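Local coordinates for protein kallistatin (Homo sapiens, PDB 6F4V) that inhibits tissue kallikrein as a secreted serpin, forming a stable equimolar complex with the protease and being cleaved at its reactive site, at residues Ala38-Leu43 / Leu290-Leu295. Residues are numbered along the deposited sequence; the frame is centred on the assembly and turned at random.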
loop_
_atom_site.group_PDB
_atom_site.type_symbol
_atom_site.label_atom_id
_atom_site.label_comp_id
_atom_site.label_asym_id
_atom_site.label_seq_id
_atom_site.Cartn_x
_atom_site.Cartn_y
_atom_site.Cartn_z
ATOM N N ALA A 38 -2.408 -6.902 -5.542
ATOM C CA ALA A 38 -3.653 -7.647 -5.673
ATOM C C ALA A 38 -4.528 -7.194 -6.842
ATOM O O ALA A 38 -5.147 -8.037 -7.494
ATOM C CB ALA A 38 -4.462 -7.602 -4.377
ATOM N N ALA A 39 -4.579 -5.893 -7.102
ATOM C CA ALA A 39 -5.311 -5.369 -8.279
ATOM C C ALA A 39 -4.748 -5.923 -9.589
ATOM O O ALA A 39 -5.478 -6.413 -10.466
ATOM C CB ALA A 39 -5.305 -3.848 -8.287
ATOM N N TYR A 40 -3.444 -5.830 -9.715
ATOM C CA TYR A 40 -2.778 -6.256 -10.948
ATOM C C TYR A 40 -2.731 -7.772 -11.111
ATOM O O TYR A 40 -2.893 -8.280 -12.220
ATOM C CB TYR A 40 -1.421 -5.574 -11.070
ATOM C CG TYR A 40 -1.557 -4.147 -11.563
ATOM C CD1 TYR A 40 -2.132 -3.143 -10.778
ATOM C CD2 TYR A 40 -1.157 -3.798 -12.842
ATOM C CE1 TYR A 40 -2.274 -1.845 -11.242
ATOM C CE2 TYR A 40 -1.271 -2.501 -13.299
ATOM C CZ TYR A 40 -1.839 -1.533 -12.522
ATOM O OH TYR A 40 -1.962 -0.276 -13.047
ATOM N N ALA A 41 -2.591 -8.506 -10.006
ATOM C CA ALA A 41 -2.703 -9.961 -10.083
ATOM C C ALA A 41 -4.122 -10.383 -10.512
ATOM O O ALA A 41 -4.296 -11.249 -11.407
ATOM C CB ALA A 41 -2.315 -10.591 -8.768
ATOM N N MET A 42 -5.127 -9.716 -9.971
ATOM C CA MET A 42 -6.497 -9.979 -10.419
ATOM C C MET A 42 -6.710 -9.677 -11.920
ATOM O O MET A 42 -7.296 -10.500 -12.642
ATOM C CB MET A 42 -7.487 -9.193 -9.574
ATOM C CG MET A 42 -8.942 -9.524 -9.906
ATOM S SD MET A 42 -10.049 -8.730 -8.723
ATOM C CE MET A 42 -10.046 -7.095 -9.217
ATOM N N LEU A 43 -6.240 -8.510 -12.364
ATOM C CA LEU A 43 -6.277 -8.122 -13.773
ATOM C C LEU A 43 -5.666 -9.182 -14.679
ATOM O O LEU A 43 -6.213 -9.445 -15.774
ATOM C CB LEU A 43 -5.540 -6.793 -13.980
ATOM C CG LEU A 43 -5.431 -6.287 -15.419
ATOM C CD1 LEU A 43 -6.783 -5.909 -15.975
ATOM C CD2 LEU A 43 -4.497 -5.105 -15.456
ATOM N N LEU A 290 8.473 -0.019 -14.066
ATOM C CA LEU A 290 8.657 -1.124 -13.126
ATOM C C LEU A 290 8.335 -2.477 -13.739
ATOM O O LEU A 290 8.008 -3.409 -13.017
ATOM C CB LEU A 290 7.772 -0.901 -11.893
ATOM C CG LEU A 290 8.115 0.299 -11.040
ATOM C CD1 LEU A 290 7.108 0.512 -9.922
ATOM C CD2 LEU A 290 9.520 0.156 -10.467
ATOM N N GLY A 291 8.431 -2.586 -15.060
ATOM C CA GLY A 291 8.239 -3.851 -15.761
ATOM C C GLY A 291 6.924 -4.022 -16.511
ATOM O O GLY A 291 6.673 -5.112 -17.044
ATOM N N PHE A 292 6.091 -2.982 -16.557
ATOM C CA PHE A 292 4.750 -3.123 -17.120
ATOM C C PHE A 292 4.613 -2.447 -18.495
ATOM O O PHE A 292 3.522 -2.018 -18.865
ATOM C CB PHE A 292 3.701 -2.580 -16.147
ATOM C CG PHE A 292 3.679 -3.327 -14.824
ATOM C CD1 PHE A 292 4.607 -3.027 -13.838
ATOM C CD2 PHE A 292 2.785 -4.351 -14.612
ATOM C CE1 PHE A 292 4.603 -3.701 -12.625
ATOM C CE2 PHE A 292 2.773 -5.035 -13.394
ATOM C CZ PHE A 292 3.670 -4.698 -12.409
ATOM N N THR A 293 5.697 -2.383 -19.262
ATOM C CA THR A 293 5.606 -1.791 -20.606
ATOM C C THR A 293 4.615 -2.532 -21.501
ATOM O O THR A 293 3.837 -1.882 -22.204
ATOM C CB THR A 293 6.971 -1.728 -21.293
ATOM O OG1 THR A 293 7.563 -3.039 -21.257
ATOM C CG2 THR A 293 7.834 -0.753 -20.593
ATOM N N ASP A 294 4.589 -3.859 -21.456
ATOM C CA ASP A 294 3.642 -4.615 -22.286
ATOM C C ASP A 294 2.207 -4.233 -21.984
ATOM O O ASP A 294 1.434 -3.925 -22.901
ATOM C CB ASP A 294 3.803 -6.126 -22.161
ATOM C CG ASP A 294 2.745 -6.890 -22.965
ATOM O OD1 ASP A 294 2.939 -6.977 -24.196
ATOM O OD2 ASP A 294 1.730 -7.366 -22.375
ATOM N N LEU A 295 1.842 -4.250 -20.703
ATOM C CA LEU A 295 0.454 -4.013 -20.317
ATOM C C LEU A 295 -0.092 -2.673 -20.800
ATOM O O LEU A 295 -1.282 -2.567 -21.190
ATOM C CB LEU A 295 0.283 -4.139 -18.777
ATOM C CG LEU A 295 -1.097 -3.796 -18.231
ATOM C CD1 LEU A 295 -2.145 -4.724 -18.832
ATOM C CD2 LEU A 295 -1.160 -3.899 -16.709
#
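Leu295 pushes one methyl, CD2, into the angle between Tyr40 and Leu43, two residues of helix 33-44 that lie three positions apart and so turn similar sides toward the loop. CD2 of Leu295 lies 3.7 Å from CE2 of Tyr40, approaching the ring obliquely. With Leu43 the meeting is tip to tip, CD2 of Leu43 standing 3.8 Å from CD2 of Leu295. Both leucines extend with CG opposite the backbone N (chi1 175° for Leu295), and in each CD2 continues the extended line of the side chain, spanning the distance between the two backbones. Helix 33-44, helix B of the serpin fold, packs against the large mixed sheet; within that sheet, strand 328-340 is consistent with the cleaved reactive-centre loop inserted as a new strand, and its Phe337 touches Tyr40, Leu43 and Leu295 alike. Beside the leucine contact, Phe292 meets the same phenol ring, the planes inclined at 73° and the centroids 5.7 Å apart, with CE2 of Phe292 4.2 Å from CD2 of Tyr40. The buried hydroxyl of Tyr40 is hydrogen-bonded to Ser316 OG on strand 312-324, which probably helps to fix the far end of the ring.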